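Local coordinates for protein genome packaging NTPase B204 (Sulfolobus turreted icosahedral virus 2, PDB 4KFT) that probably hydrolyses ATP to power packaging of the viral genome into the capsid, at residues Ala87-Ser92 with Arg127-Gly132; Lys181-Tyr186 with Ile198-Pro203. All blocks are in the same frame, centred on the assembly; numbering follows the deposited sequence.

Overall arrangement
The two contacts lie on opposite sides of the chain's centre, their centres about 32 Å apart and their nearest atoms about 19 Å apart, yet both reach the same mixed sheet. Contact 1 is partly buried and sets helix 80-95 against the start of strand 131-137, in the parallel part of the sheet. Contact 2, further along the chain, is a surface contact at the antiparallel margin, where the loop before strand 188-192 meets the outermost strand 198-201. Their chemistry differs too. A leucine, a serine-to-carbonyl bond and a bridging water join the segments of contact 1, whereas contact 2 has apolar touches and a CA-H...O contact, with two nucleotide adenines beside it.

Contact 1: Ala87-Ser92 with Arg127-Gly132; sequences ASKLHS and RHAGLG
L131 lays its forked end against the helix that carries S88 and K89, with CD1 3.7 Å from S88 CB. This is a helix packed on the sheet of an α/β fold consistent with the P-loop NTPases: helix 80-95 meets the chain where helix 126-129 ends and strand 131-137 begins. L131 CG stands anti to its own carbonyl carbon (chi1 -75°), which carries both methyls to the helix: CD1 also lies near the backbone N of K89, and CD2 approaches S88 CB and O. S88 OG is bonded back to L84 O within its own helix, and CB is the atom that meets the leucine. W85 and T98 add further contacts to L131. Beside this apolar patch, K89 CG touches A129 CB at 3.9 Å, after which the lysine chain bends at chi3 and leads its NZ away to a salt bridge with E121. G130, with positive phi, closes helix 126-129 in a Schellman motif, and the turn brings its carbonyl to S92. There OG, anti to the backbone N, donates to G130 O across 2.7 Å. The donor comes from the side of the carbonyl, at a C=O...OG angle of 113° and tilted 33° from its plane. G96 O is a second acceptor for the same hydroxyl, so the two carbonyls share or compete for its one proton, while G130 pairs through its backbone with T98 of the adjacent strand. A water completes the join, donating to both K89 O and A129 O at 2.7 Å each.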
loop_
_atom_site.group_PDB
_atom_site.type_symbol
_atom_site.label_atom_id
_atom_site.label_comp_id
_atom_site.label_asym_id
_atom_site.label_seq_id
_atom_site.Cartn_x
_atom_site.Cartn_y
_atom_site.Cartn_z
ATOM N N ALA A 87 -3.693 15.773 7.352
ATOM C CA ALA A 87 -3.434 15.339 8.713
ATOM C C ALA A 87 -2.184 14.472 8.786
ATOM O O ALA A 87 -1.407 14.589 9.726
ATOM C CB ALA A 87 -4.636 14.622 9.286
ATOM N N SER A 88 -1.978 13.623 7.782
ATOM C CA SER A 88 -0.806 12.744 7.744
ATOM C C SER A 88 0.500 13.531 7.623
ATOM O O SER A 88 1.484 13.201 8.287
ATOM C CB SER A 88 -0.904 11.738 6.589
ATOM O OG SER A 88 -2.069 10.946 6.679
ATOM N N LYS A 89 0.509 14.542 6.749
ATOM C CA LYS A 89 1.633 15.480 6.630
ATOM C C LYS A 89 1.994 16.133 7.969
ATOM O O LYS A 89 3.166 16.218 8.317
ATOM C CB LYS A 89 1.313 16.563 5.590
ATOM C CG LYS A 89 1.781 16.224 4.180
ATOM C CD LYS A 89 0.885 16.844 3.126
ATOM C CE LYS A 89 1.391 18.193 2.673
ATOM N NZ LYS A 89 0.542 18.700 1.573
ATOM N N LEU A 90 0.990 16.603 8.714
ATOM C CA LEU A 90 1.222 17.148 10.067
ATOM C C LEU A 90 1.737 16.074 11.053
ATOM O O LEU A 90 2.648 16.330 11.825
ATOM C CB LEU A 90 -0.032 17.849 10.606
ATOM C CG LEU A 90 -0.430 19.137 9.877
ATOM C CD1 LEU A 90 -1.786 19.700 10.343
ATOM C CD2 LEU A 90 0.661 20.177 10.024
ATOM N N HIS A 91 1.176 14.868 10.980
ATOM C CA HIS A 91 1.686 13.697 11.709
ATOM C C HIS A 91 3.171 13.450 11.443
ATOM O O HIS A 91 3.973 13.272 12.369
ATOM C CB HIS A 91 0.891 12.452 11.304
ATOM C CG HIS A 91 1.363 11.192 11.950
ATOM N ND1 HIS A 91 0.633 10.539 12.919
ATOM C CD2 HIS A 91 2.484 10.452 11.765
ATOM C CE1 HIS A 91 1.285 9.459 13.306
ATOM N NE2 HIS A 91 2.411 9.384 12.621
ATOM N N SER A 92 3.534 13.435 10.165
ATOM C CA SER A 92 4.914 13.198 9.769
ATOM C C SER A 92 5.864 14.272 10.304
ATOM O O SER A 92 7.008 13.975 10.647
ATOM C CB SER A 92 5.025 13.117 8.247
ATOM O OG SER A 92 6.376 12.925 7.878
ATOM N N ARG A 127 8.474 11.453 -0.481
ATOM C CA ARG A 127 9.670 11.733 0.292
ATOM C C ARG A 127 9.607 13.132 0.865
ATOM O O ARG A 127 9.919 13.350 2.037
ATOM C CB ARG A 127 10.913 11.583 -0.583
ATOM N N HIS A 128 9.184 14.074 0.032
ATOM C CA HIS A 128 9.086 15.468 0.430
ATOM C C HIS A 128 8.037 15.672 1.534
ATOM O O HIS A 128 8.207 16.517 2.409
ATOM C CB HIS A 128 8.759 16.335 -0.793
ATOM C CG HIS A 128 8.673 17.795 -0.487
ATOM N ND1 HIS A 128 9.724 18.663 -0.697
ATOM C CD2 HIS A 128 7.669 18.537 0.038
ATOM C CE1 HIS A 128 9.366 19.879 -0.324
ATOM N NE2 HIS A 128 8.125 19.830 0.126
ATOM N N ALA A 129 6.960 14.888 1.493
ATOM C CA ALA A 129 5.908 14.987 2.501
ATOM C C ALA A 129 6.205 14.095 3.702
ATOM O O ALA A 129 5.458 14.098 4.680
ATOM C CB ALA A 129 4.560 14.635 1.911
ATOM N N GLY A 130 7.298 13.344 3.625
ATOM C CA GLY A 130 7.707 12.463 4.708
ATOM C C GLY A 130 6.730 11.324 4.934
ATOM O O GLY A 130 6.469 10.930 6.074
ATOM N N LEU A 131 6.172 10.802 3.846
ATOM C CA LEU A 131 5.143 9.781 3.944
ATOM C C LEU A 131 5.372 8.672 2.937
ATOM O O LEU A 131 5.440 8.921 1.739
ATOM C CB LEU A 131 3.760 10.391 3.713
ATOM C CG LEU A 131 3.170 11.226 4.858
ATOM C CD1 LEU A 131 1.989 12.012 4.358
ATOM C CD2 LEU A 131 2.754 10.305 6.020
ATOM N N GLY A 132 5.515 7.453 3.438
ATOM C CA GLY A 132 5.481 6.273 2.606
ATOM C C GLY A 132 4.038 5.864 2.407
ATOM O O GLY A 132 3.131 6.373 3.072
HETATM O O HOH W 1 5.193 15.974 6.537
#

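Contact 2: Lys181-Tyr186 with Ile198-Pro203; sequences KTLKQY and IKIHKP. With AGS (phosphothiophosphoric acid-adenylate ester), chain F; AGS (phosphothiophosphoric acid-adenylate ester), chain E.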
loop_
_atom_site.group_PDB
_atom_site.type_symbol
_atom_site.label_atom_id
_atom_site.label_comp_id
_atom_site.label_asym_id
_atom_site.label_seq_id
_atom_site.Cartn_x
_atom_site.Cartn_y
_atom_site.Cartn_z
ATOM N N LYS A 181 1.381 -16.830 -12.179
ATOM C CA LYS A 181 0.409 -17.868 -12.478
ATOM C C LYS A 181 0.643 -19.156 -11.682
ATOM O O LYS A 181 -0.210 -20.022 -11.641
ATOM C CB LYS A 181 0.452 -18.192 -13.968
ATOM C CG LYS A 181 0.194 -17.016 -14.879
ATOM C CD LYS A 181 0.552 -17.377 -16.306
ATOM C CE LYS A 181 -0.316 -18.490 -16.840
ATOM N NZ LYS A 181 0.127 -18.877 -18.223
ATOM N N THR A 182 1.800 -19.275 -11.055
ATOM C CA THR A 182 2.153 -20.515 -10.396
ATOM C C THR A 182 2.355 -20.389 -8.887
ATOM O O THR A 182 2.808 -21.339 -8.252
ATOM C CB THR A 182 3.430 -21.133 -11.032
ATOM O OG1 THR A 182 4.540 -20.243 -10.852
ATOM C CG2 THR A 182 3.222 -21.396 -12.522
ATOM N N LEU A 183 2.038 -19.236 -8.302
ATOM C CA LEU A 183 2.227 -19.075 -6.850
ATOM C C LEU A 183 1.284 -19.985 -6.062
ATOM O O LEU A 183 0.095 -20.072 -6.356
ATOM C CB LEU A 183 2.056 -17.615 -6.414
ATOM C CG LEU A 183 3.006 -16.597 -7.070
ATOM C CD1 LEU A 183 2.400 -15.240 -7.065
ATOM C CD2 LEU A 183 4.345 -16.555 -6.383
ATOM N N LYS A 184 1.824 -20.672 -5.067
ATOM C CA LYS A 184 1.006 -21.482 -4.169
ATOM C C LYS A 184 0.325 -20.572 -3.141
ATOM O O LYS A 184 0.606 -19.373 -3.094
ATOM C CB LYS A 184 1.873 -22.558 -3.502
ATOM C CG LYS A 184 2.510 -23.508 -4.529
ATOM C CD LYS A 184 3.297 -24.650 -3.883
ATOM C CE LYS A 184 3.773 -25.649 -4.929
ATOM N NZ LYS A 184 4.537 -26.782 -4.338
ATOM N N GLN A 185 -0.592 -21.123 -2.349
ATOM C CA GLN A 185 -1.311 -20.318 -1.367
ATOM C C GLN A 185 -0.358 -19.556 -0.446
ATOM O O GLN A 185 0.614 -20.123 0.066
ATOM C CB GLN A 185 -2.263 -21.178 -0.545
ATOM C CG GLN A 185 -3.182 -20.368 0.359
ATOM C CD GLN A 185 -4.260 -21.213 1.013
ATOM O OE1 GLN A 185 -3.967 -22.235 1.626
ATOM N NE2 GLN A 185 -5.515 -20.797 0.876
ATOM N N TYR A 186 -0.630 -18.258 -0.297
ATOM C CA TYR A 186 0.113 -17.349 0.588
ATOM C C TYR A 186 1.531 -17.080 0.137
ATOM O O TYR A 186 2.239 -16.324 0.799
ATOM C CB TYR A 186 0.133 -17.844 2.046
ATOM C CG TYR A 186 -1.225 -18.222 2.578
ATOM C CD1 TYR A 186 -2.346 -17.454 2.280
ATOM C CD2 TYR A 186 -1.390 -19.353 3.366
ATOM C CE1 TYR A 186 -3.590 -17.794 2.755
ATOM C CE2 TYR A 186 -2.633 -19.705 3.845
ATOM C CZ TYR A 186 -3.728 -18.929 3.544
ATOM O OH TYR A 186 -4.966 -19.292 4.027
ATOM N N ILE A 198 12.942 -9.722 -9.438
ATOM C CA ILE A 198 11.796 -10.495 -8.976
ATOM C C ILE A 198 12.213 -11.548 -7.946
ATOM O O ILE A 198 13.070 -12.382 -8.232
ATOM C CB ILE A 198 11.156 -11.258 -10.141
ATOM C CG1 ILE A 198 10.633 -10.295 -11.205
ATOM C CG2 ILE A 198 10.060 -12.191 -9.639
ATOM C CD1 ILE A 198 9.898 -10.997 -12.321
ATOM N N LYS A 199 11.614 -11.517 -6.758
ATOM C CA LYS A 199 11.784 -12.594 -5.784
ATOM C C LYS A 199 10.466 -13.343 -5.636
ATOM O O LYS A 199 9.399 -12.740 -5.697
ATOM C CB LYS A 199 12.160 -12.063 -4.397
ATOM C CG LYS A 199 13.582 -11.564 -4.184
ATOM C CD LYS A 199 13.829 -11.381 -2.669
ATOM C CE LYS A 199 14.707 -10.176 -2.327
ATOM N NZ LYS A 199 16.167 -10.456 -2.424
ATOM N N ILE A 200 10.536 -14.653 -5.427
ATOM C CA ILE A 200 9.354 -15.404 -5.036
ATOM C C ILE A 200 9.461 -15.721 -3.551
ATOM O O ILE A 200 10.295 -16.528 -3.151
ATOM C CB ILE A 200 9.202 -16.711 -5.823
ATOM C CG1 ILE A 200 9.229 -16.447 -7.329
ATOM C CG2 ILE A 200 7.922 -17.438 -5.410
ATOM C CD1 ILE A 200 8.031 -15.690 -7.868
ATOM N N HIS A 201 8.622 -15.090 -2.737
ATOM C CA HIS A 201 8.711 -15.225 -1.287
ATOM C C HIS A 201 7.776 -16.348 -0.804
ATOM O O HIS A 201 6.626 -16.456 -1.258
ATOM C CB HIS A 201 8.337 -13.884 -0.635
ATOM C CG HIS A 201 8.847 -13.702 0.764
ATOM N ND1 HIS A 201 8.424 -14.479 1.827
ATOM C CD2 HIS A 201 9.720 -12.801 1.284
ATOM C CE1 HIS A 201 9.031 -14.081 2.931
ATOM N NE2 HIS A 201 9.822 -13.062 2.630
ATOM N N LYS A 202 8.265 -17.181 0.113
ATOM C CA LYS A 202 7.422 -18.174 0.795
ATOM C C LYS A 202 6.430 -17.454 1.700
ATOM O O LYS A 202 6.604 -16.261 1.982
ATOM C CB LYS A 202 8.285 -19.115 1.651
ATOM C CG LYS A 202 9.431 -19.755 0.904
ATOM C CD LYS A 202 8.950 -20.567 -0.298
ATOM C CE LYS A 202 10.052 -21.539 -0.791
ATOM N NZ LYS A 202 9.560 -22.398 -1.900
ATOM N N PRO A 203 5.396 -18.171 2.174
ATOM C CA PRO A 203 4.461 -17.545 3.114
ATOM C C PRO A 203 5.145 -16.998 4.344
ATOM O O PRO A 203 6.090 -17.600 4.858
ATOM C CB PRO A 203 3.548 -18.703 3.530
ATOM C CG PRO A 203 3.582 -19.633 2.388
ATOM C CD PRO A 203 4.964 -19.525 1.789
HETATM P PB AGS F . -6.840 -10.628 2.285
HETATM O O1B AGS F . -5.887 -10.619 1.057
HETATM O O2B AGS F . -8.296 -10.733 1.804
HETATM O O3B AGS F . -6.658 -9.328 3.090
HETATM P PA AGS F . -6.234 -12.049 4.656
HETATM O O1A AGS F . -4.984 -11.245 5.095
HETATM O O2A AGS F . -7.448 -11.586 5.493
HETATM O O3A AGS F . -6.526 -11.933 3.121
HETATM O "O5'" AGS F . -5.964 -13.537 4.999
HETATM C "C5'" AGS F . -6.903 -14.522 4.772
HETATM C "C4'" AGS F . -6.805 -15.779 5.571
HETATM O "O4'" AGS F . -5.694 -16.549 5.247
HETATM C "C3'" AGS F . -6.698 -15.493 7.044
HETATM O "O3'" AGS F . -7.337 -16.501 7.733
HETATM C "C2'" AGS F . -5.319 -15.560 7.315
HETATM O "O2'" AGS F . -5.152 -16.000 8.612
HETATM C "C1'" AGS F . -4.785 -16.558 6.336
HETATM N N9 AGS F . -3.479 -16.239 5.885
HETATM C C8 AGS F . -2.999 -15.299 5.064
HETATM N N7 AGS F . -1.665 -15.458 5.022
HETATM C C5 AGS F . -1.307 -16.495 5.808
HETATM C C6 AGS F . -0.081 -17.085 6.114
HETATM N N6 AGS F . 1.154 -16.630 5.569
HETATM N N1 AGS F . -0.078 -18.127 6.962
HETATM C C2 AGS F . -1.214 -18.597 7.502
HETATM N N3 AGS F . -2.390 -18.035 7.210
HETATM C C4 AGS F . -2.475 -16.998 6.363
HETATM P PA AGS E . -0.905 -29.065 -5.480
HETATM O O1A AGS E . -0.229 -30.147 -4.576
HETATM O O2A AGS E . -1.827 -29.750 -6.531
HETATM O O3A AGS E . 0.165 -28.185 -6.196
HETATM O "O5'" AGS E . -1.787 -28.132 -4.599
HETATM C "C5'" AGS E . -3.150 -28.279 -4.647
HETATM C "C4'" AGS E . -4.015 -27.534 -3.703
HETATM O "O4'" AGS E . -3.497 -26.295 -3.307
HETATM C "C3'" AGS E . -5.314 -27.241 -4.387
HETATM O "O3'" AGS E . -6.312 -27.158 -3.441
HETATM C "C2'" AGS E . -5.072 -25.967 -4.937
HETATM O "O2'" AGS E . -6.261 -25.325 -5.261
HETATM C "C1'" AGS E . -4.361 -25.283 -3.820
HETATM N N9 AGS E . -3.659 -24.149 -4.293
HETATM C C8 AGS E . -2.620 -24.029 -5.138
HETATM N N7 AGS E . -2.346 -22.717 -5.262
HETATM C C5 AGS E . -3.218 -22.019 -4.487
HETATM C C6 AGS E . -3.362 -20.649 -4.262
HETATM N N6 AGS E . -2.468 -19.746 -4.914
HETATM N N1 AGS E . -4.335 -20.222 -3.421
HETATM C C2 AGS E . -5.155 -21.115 -2.819
HETATM N N3 AGS E . -5.026 -22.447 -3.030
HETATM C C4 AGS E . -4.070 -22.932 -3.863
#
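With chi1 at -49°, Y186 holds CG beside its backbone N and anti to the carbonyl carbon, while its CB lies against P203 CB at 3.8 Å. Q185 places its CG anti to the backbone N (chi1 -172°), and its chain runs over one face of the tyrosine ring, CG 3.3 Å above the plane. The adenine of the chain F nucleotide stacks on the opposite face, its C5 3.6 Å above the Y186 ring centre. Y186 OH reaches the ribose, 3.1 Å from O4'. P203 CB also borders N6 of this adenine, and P203 CA makes a CA-H...O contact with Y186 O at 3.4 Å. The tyrosine and proline thus line the adenine end of a nucleotide whose hydrogen-bond partners include the backbone amides of K14, G16, K17 and S18, consistent with a P-loop. Q185 CB meets N1 and C2 of a second adenine, from chain E, and CG meets its C2, so the chain lies between that base and the Y186 ring. N6 of the chain E adenine donates to L183 O over 3.0 Å at an angle of 153°. The L183 and I200 side chains cross at a slant, CD2 of L183 3.8 Å from CG2 of I200. Residues 181-186 form the loop between helix 174-179 and strand 188-192; strand 198-201, at the sheet's margin, pairs antiparallel with 188-192, where H201 stacks on F188.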